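Local coordinates for YfdX protein (Salmonella enterica I, PDB 6A02), which acts in both the antibiotic stress response and the virulence of Salmonella Typhi, by a molecular mechanism that the structure alone does not show, at the interface of chains A and B and the interface of chains A and C. Sequence-based numbering; all coordinates share one arbitrary frame. Chains: chain A/B/C, YfdX protein.

Contact 1 and contact 2 lie about 35 Å apart, measured between the centres of their C-alpha atoms. Chain A takes part in both and meets a different copy in each. Contact 1 is made mainly by helices: 94-109 and 113-122 of chain A receive the start of helix 155-167 of chain B. Contact 2 is made mainly by strands and a loop, with strand 170-175 present on both sides. No residue position is shared. Each interface is two-fold symmetric, so each contact has a twin with the chains exchanged. Together they link copies of the deposited four-chain assembly, which may or may not be the form in the cell.

Contact 1: the interface of chains A and B. Residues chain A 101, 105, 108, 120; chain B 154-157.
In this YfdX-family protein, the N-terminal turn of helix 155-167 of chain B docks on helix 94-109 of chain A, and A:Asn105 meets it with both ends of its amide. The carbonyl oxygen OD1 of A:Asn105 accepts a hydrogen bond from the backbone N of B:Tyr156 at 2.7 Å. The bond is fairly straight, 167° at the hydrogen, but the donor is tilted somewhat from the carbonyl plane. In this way the side chain caps an N-H in the first turn of the neighbour's helix. The backbone N of B:Tyr155 is also near OD1, but its N-H points elsewhere.

The amide nitrogen ND2 of A:Asn105 donates to the side-chain oxygen OE1 of B:Gln157 at 3.0 Å. It arrives in the carbonyl plane, on a lone pair. The two amides lie nearly coplanar, 15° apart. B:Gln157 bends at its chi2, which brings its amide back over the helix start. These two bonds fix which way round the A:Asn105 amide sits.

Apolar groups flank the amide. B:Tyr156 has CG anti to its backbone N (chi1 -168°), and the ring reaches towards A:Ile101 and A:Leu120. Methyl CD1 of A:Ile101 lies over one ring face, offset toward the rim. Its other branch, CG2, touches CB of B:Tyr156 at 3.8 Å. CD2 of A:Leu120 meets the ring carbon CD1 of B:Tyr156, also at 3.8 Å. On the B:Tyr155 side, methyl CE of A:Met108 comes to 3.9 Å from CB of B:Tyr155.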
ATOM      1  N   ILE A 101      12.747  26.957   3.884  1.00 23.02           N
ATOM      2  CA  ILE A 101      13.353  25.643   4.082  1.00 20.73           C
ATOM      3  C   ILE A 101      14.695  25.775   4.793  1.00 25.05           C
ATOM      4  O   ILE A 101      15.036  24.961   5.660  1.00 20.42           O
ATOM      5  CB  ILE A 101      13.458  24.886   2.746  1.00 21.21           C
ATOM      6  CG1 ILE A 101      12.069  24.440   2.276  1.00 18.43           C
ATOM      7  CG2 ILE A 101      14.369  23.680   2.892  1.00 20.83           C
ATOM      8  CD1 ILE A 101      11.336  23.551   3.271  1.00 20.27           C
ATOM      9  N   ASN A 105      15.858  23.812   8.205  1.00 17.09           N
ATOM     10  CA  ASN A 105      17.078  23.021   8.344  1.00 18.81           C
ATOM     11  C   ASN A 105      17.842  23.385   9.613  1.00 20.12           C
ATOM     12  O   ASN A 105      18.431  22.512  10.264  1.00 20.04           O
ATOM     13  CB  ASN A 105      17.943  23.191   7.098  1.00 19.38           C
ATOM     14  CG  ASN A 105      17.419  22.391   5.924  1.00 15.45           C
ATOM     15  OD1 ASN A 105      16.749  21.375   6.119  1.00 18.22           O
ATOM     16  ND2 ASN A 105      17.728  22.827   4.709  1.00 14.34           N
ATOM     17  N   MET A 108      16.175  21.598  12.604  1.00 18.98           N
ATOM     18  CA  MET A 108      16.539  20.183  12.654  1.00 19.88           C
ATOM     19  C   MET A 108      17.953  19.997  13.182  1.00 18.81           C
ATOM     20  O   MET A 108      18.197  19.133  14.033  1.00 21.71           O
ATOM     21  CB  MET A 108      16.381  19.539  11.277  1.00 21.20           C
ATOM     22  CG  MET A 108      14.943  19.213  10.954  1.00 20.06           C
ATOM     23  SD  MET A 108      14.722  18.398   9.361  1.00 21.21           S
ATOM     24  CE  MET A 108      14.745  19.825   8.289  1.00 14.09           C
ATOM     25  N   LEU A 120       8.570  24.548   9.059  1.00 16.00           N
ATOM     26  CA  LEU A 120       8.037  23.899   7.866  1.00 15.99           C
ATOM     27  C   LEU A 120       6.676  24.465   7.485  1.00 17.26           C
ATOM     28  O   LEU A 120       6.366  24.600   6.294  1.00 15.41           O
ATOM     29  CB  LEU A 120       7.989  22.381   8.058  1.00 14.18           C
ATOM     30  CG  LEU A 120       9.371  21.719   7.993  1.00 13.86           C
ATOM     31  CD1 LEU A 120       9.275  20.244   8.345  1.00 15.69           C
ATOM     32  CD2 LEU A 120       9.998  21.898   6.620  1.00 15.19           C
TER
ATOM     33  N   LYS B 154      21.762  20.636   4.567  1.00 12.59           N
ATOM     34  CA  LYS B 154      20.525  20.718   3.773  1.00 11.30           C
ATOM     35  C   LYS B 154      19.649  19.492   4.044  1.00 12.76           C
ATOM     36  O   LYS B 154      19.454  18.614   3.196  1.00 12.34           O
ATOM     37  CB  LYS B 154      20.856  20.867   2.293  1.00 13.39           C
ATOM     38  CG  LYS B 154      21.547  22.183   1.947  1.00 16.86           C
ATOM     39  CD  LYS B 154      21.869  22.273   0.465  1.00 20.63           C
ATOM     40  CE  LYS B 154      22.606  23.566   0.143  1.00 28.73           C
ATOM     41  NZ  LYS B 154      23.567  23.359  -0.969  1.00 36.90           N
ATOM     42  N   TYR B 155      19.111  19.462   5.266  1.00 11.62           N
ATOM     43  CA  TYR B 155      18.469  18.256   5.780  1.00 12.15           C
ATOM     44  C   TYR B 155      17.154  17.965   5.074  1.00 13.64           C
ATOM     45  O   TYR B 155      16.892  16.812   4.717  1.00  9.86           O
ATOM     46  CB  TYR B 155      18.274  18.363   7.289  1.00 13.30           C
ATOM     47  CG  TYR B 155      19.572  18.559   8.029  1.00 14.25           C
ATOM     48  CD1 TYR B 155      20.538  17.565   8.045  1.00 15.22           C
ATOM     49  CD2 TYR B 155      19.838  19.747   8.697  1.00 18.94           C
ATOM     50  CE1 TYR B 155      21.736  17.747   8.727  1.00 15.46           C
ATOM     51  CE2 TYR B 155      21.026  19.937   9.369  1.00 19.86           C
ATOM     52  CZ  TYR B 155      21.967  18.934   9.376  1.00 18.62           C
ATOM     53  OH  TYR B 155      23.165  19.107  10.047  1.00 21.52           O
ATOM     54  N   TYR B 156      16.312  18.982   4.875  1.00 13.60           N
ATOM     55  CA  TYR B 156      15.055  18.750   4.170  1.00 12.55           C
ATOM     56  C   TYR B 156      15.305  18.187   2.776  1.00 10.35           C
ATOM     57  O   TYR B 156      14.619  17.252   2.331  1.00 10.83           O
ATOM     58  CB  TYR B 156      14.252  20.047   4.068  1.00 12.25           C
ATOM     59  CG  TYR B 156      12.839  19.789   3.607  1.00 12.92           C
ATOM     60  CD1 TYR B 156      11.874  19.348   4.505  1.00 13.20           C
ATOM     61  CD2 TYR B 156      12.469  19.976   2.282  1.00 13.95           C
ATOM     62  CE1 TYR B 156      10.571  19.093   4.094  1.00 13.24           C
ATOM     63  CE2 TYR B 156      11.165  19.719   1.860  1.00 14.03           C
ATOM     64  CZ  TYR B 156      10.231  19.280   2.774  1.00 14.67           C
ATOM     65  OH  TYR B 156       8.934  19.027   2.380  1.00 15.53           O
ATOM     66  N   GLN B 157      16.293  18.741   2.074  1.00 10.56           N
ATOM     67  CA  GLN B 157      16.609  18.267   0.735  1.00 10.59           C
ATOM     68  C   GLN B 157      17.127  16.835   0.768  1.00 11.25           C
ATOM     69  O   GLN B 157      16.820  16.035  -0.123  1.00  9.54           O
ATOM     70  CB  GLN B 157      17.642  19.195   0.088  1.00 12.37           C
ATOM     71  CG  GLN B 157      17.156  20.639  -0.097  1.00 15.30           C
ATOM     72  CD  GLN B 157      17.519  21.561   1.056  1.00 13.83           C
ATOM     73  OE1 GLN B 157      17.438  21.196   2.226  1.00 14.45           O
ATOM     74  NE2 GLN B 157      17.917  22.790   0.716  1.00 21.22           N
TER

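Contact 2: the interface of chains A and C. Residues chain A 69, 71-72, 78, 170; chain C 126, 128, 173, 175.
C:Ser173, in strand 170-175 of chain C, meets A:Val170, which begins the same strand in chain A, in a two-fold symmetric strand-and-loop interface that may or may not form in the cell. Its CB lies 3.6 Å from methyl CG1 of A:Val170. The contact is apolar and uses the carbon of the serine side chain; the hydroxyl OG sits farther from the methyl. The backbone oxygen of C:Ser173 does the polar work. It accepts a hydrogen bond from the side-chain amine NZ of A:Lys69 at 2.9 Å. NZ approaches at a C=O...N angle of 152° and is tilted from the carbonyl plane. The A:Lys69 chain is extended as far as CE, then bends at chi4 (75°) to turn NZ to this oxygen. Water 1 gives the same oxygen a second partner, at 2.9 Å from O of C:Ser173. The water also hydrogen bonds to the phenol OH of A:Tyr78. One carbonyl is thus gripped directly by the lysine and indirectly by the tyrosine, which probably helps to hold this stretch of the strand against chain A.

C:Ile128, in strand 125-135, carries the other main contact, which is with A:Pro72. Its terminal methyl CD1 touches CG of the proline ring at 3.5 Å, and the two side chains meet at a slant. The same methyl lies 3.6 Å from OH of A:Tyr78, so the phenol end has an apolar neighbour as well as the water.

A:Pro72 is met by serine carbons at two other points. Its CB touches CB of C:Ser126 at 3.8 Å. Its CA faces strand 170-175 of chain C, with CB of C:Ser175 at 3.8 Å from CA of A:Pro72.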
ATOM      1  N   LYS A  69      -6.005   3.692  21.701  1.00 26.31           N
ATOM      2  CA  LYS A  69      -6.510   2.914  20.574  1.00 21.68           C
ATOM      3  C   LYS A  69      -6.985   1.553  21.060  1.00 21.29           C
ATOM      4  O   LYS A  69      -6.187   0.768  21.577  1.00 22.62           O
ATOM      5  CB  LYS A  69      -5.442   2.747  19.496  1.00 20.75           C
ATOM      6  CG  LYS A  69      -6.028   2.203  18.225  1.00 20.72           C
ATOM      7  CD  LYS A  69      -5.029   2.181  17.101  1.00 22.10           C
ATOM      8  CE  LYS A  69      -5.746   1.954  15.778  1.00 19.53           C
ATOM      9  NZ  LYS A  69      -6.465   3.181  15.309  1.00 25.13           N
ATOM     10  N   ALA A  71      -7.904  -2.192  20.944  1.00 16.11           N
ATOM     11  CA  ALA A  71      -7.563  -3.350  20.140  1.00 15.39           C
ATOM     12  C   ALA A  71      -8.808  -4.207  19.905  1.00 17.92           C
ATOM     13  O   ALA A  71      -9.755  -4.166  20.696  1.00 19.47           O
ATOM     14  CB  ALA A  71      -6.495  -4.173  20.849  1.00 14.21           C
ATOM     15  N   PRO A  72      -8.835  -4.983  18.817  1.00 15.16           N
ATOM     16  CA  PRO A  72     -10.043  -5.771  18.511  1.00 17.96           C
ATOM     17  C   PRO A  72     -10.351  -6.853  19.528  1.00 20.72           C
ATOM     18  O   PRO A  72     -11.524  -7.217  19.687  1.00 23.85           O
ATOM     19  CB  PRO A  72      -9.744  -6.391  17.137  1.00 22.79           C
ATOM     20  CG  PRO A  72      -8.519  -5.747  16.633  1.00 18.27           C
ATOM     21  CD  PRO A  72      -7.805  -5.096  17.768  1.00 15.68           C
ATOM     22  N   TYR A  78      -2.655  -2.221  21.265  1.00  9.84           N
ATOM     23  CA  TYR A  78      -1.754  -1.954  20.154  1.00  8.80           C
ATOM     24  C   TYR A  78      -0.422  -1.428  20.667  1.00 10.78           C
ATOM     25  O   TYR A  78      -0.381  -0.596  21.582  1.00 10.80           O
ATOM     26  CB  TYR A  78      -2.364  -0.887  19.251  1.00  9.47           C
ATOM     27  CG  TYR A  78      -3.369  -1.417  18.270  1.00  9.56           C
ATOM     28  CD1 TYR A  78      -2.952  -2.128  17.147  1.00  9.51           C
ATOM     29  CD2 TYR A  78      -4.732  -1.175  18.435  1.00 13.78           C
ATOM     30  CE1 TYR A  78      -3.863  -2.620  16.229  1.00  9.77           C
ATOM     31  CE2 TYR A  78      -5.663  -1.650  17.508  1.00 12.85           C
ATOM     32  CZ  TYR A  78      -5.217  -2.379  16.414  1.00 10.62           C
ATOM     33  OH  TYR A  78      -6.128  -2.862  15.497  1.00 12.93           O
ATOM     34  N   VAL A 170      -1.725  -1.926  11.443  1.00  9.27           N
ATOM     35  CA  VAL A 170      -2.474  -0.731  11.080  1.00  8.98           C
ATOM     36  C   VAL A 170      -1.531   0.459  11.131  1.00  8.48           C
ATOM     37  O   VAL A 170      -0.472   0.414  11.758  1.00  9.11           O
ATOM     38  CB  VAL A 170      -3.705  -0.485  11.976  1.00 10.32           C
ATOM     39  CG1 VAL A 170      -4.634  -1.699  11.958  1.00 11.60           C
ATOM     40  CG2 VAL A 170      -3.287  -0.145  13.393  1.00 12.02           C
TER
ATOM     41  N   SER C 126     -11.938 -11.463  14.131  1.00 15.87           N
ATOM     42  CA  SER C 126     -12.077 -10.071  14.529  1.00 14.01           C
ATOM     43  C   SER C 126     -12.285  -9.212  13.285  1.00 14.13           C
ATOM     44  O   SER C 126     -11.857  -9.571  12.184  1.00 14.13           O
ATOM     45  CB  SER C 126     -10.855  -9.590  15.312  1.00 18.75           C
ATOM     46  OG  SER C 126      -9.693  -9.641  14.512  1.00 18.87           O
ATOM     47  N   ILE C 128     -12.024  -5.238  11.677  1.00 11.17           N
ATOM     48  CA  ILE C 128     -11.491  -3.882  11.734  1.00 11.68           C
ATOM     49  C   ILE C 128     -12.096  -3.109  10.574  1.00 11.09           C
ATOM     50  O   ILE C 128     -12.176  -3.624   9.455  1.00 11.45           O
ATOM     51  CB  ILE C 128      -9.953  -3.906  11.621  1.00 12.61           C
ATOM     52  CG1 ILE C 128      -9.328  -4.461  12.901  1.00 15.82           C
ATOM     53  CG2 ILE C 128      -9.402  -2.517  11.299  1.00 13.38           C
ATOM     54  CD1 ILE C 128      -9.366  -3.500  14.053  1.00 20.67           C
ATOM     55  N   SER C 173      -7.823   2.851  10.888  1.00  8.23           N
ATOM     56  CA  SER C 173      -8.286   1.484  11.090  1.00  8.98           C
ATOM     57  C   SER C 173      -8.681   1.337  12.549  1.00 12.56           C
ATOM     58  O   SER C 173      -7.844   1.520  13.442  1.00 16.52           O
ATOM     59  CB  SER C 173      -7.181   0.492  10.725  1.00 10.06           C
ATOM     60  OG  SER C 173      -6.820   0.619   9.358  1.00  9.82           O
ATOM     61  N   SER C 175     -11.085  -0.902  15.542  1.00 17.78           N
ATOM     62  CA  SER C 175     -11.934  -2.009  15.941  1.00 20.75           C
ATOM     63  C   SER C 175     -13.381  -1.543  16.003  1.00 21.14           C
ATOM     64  O   SER C 175     -13.671  -0.365  16.235  1.00 21.56           O
ATOM     65  CB  SER C 175     -11.482  -2.510  17.304  1.00 23.60           C
ATOM     66  OG  SER C 175     -11.558  -1.437  18.207  1.00 28.55           O
TER
HETATM   67  O   HOH W   1      -7.783  -0.929  14.913  1.00 26.14           O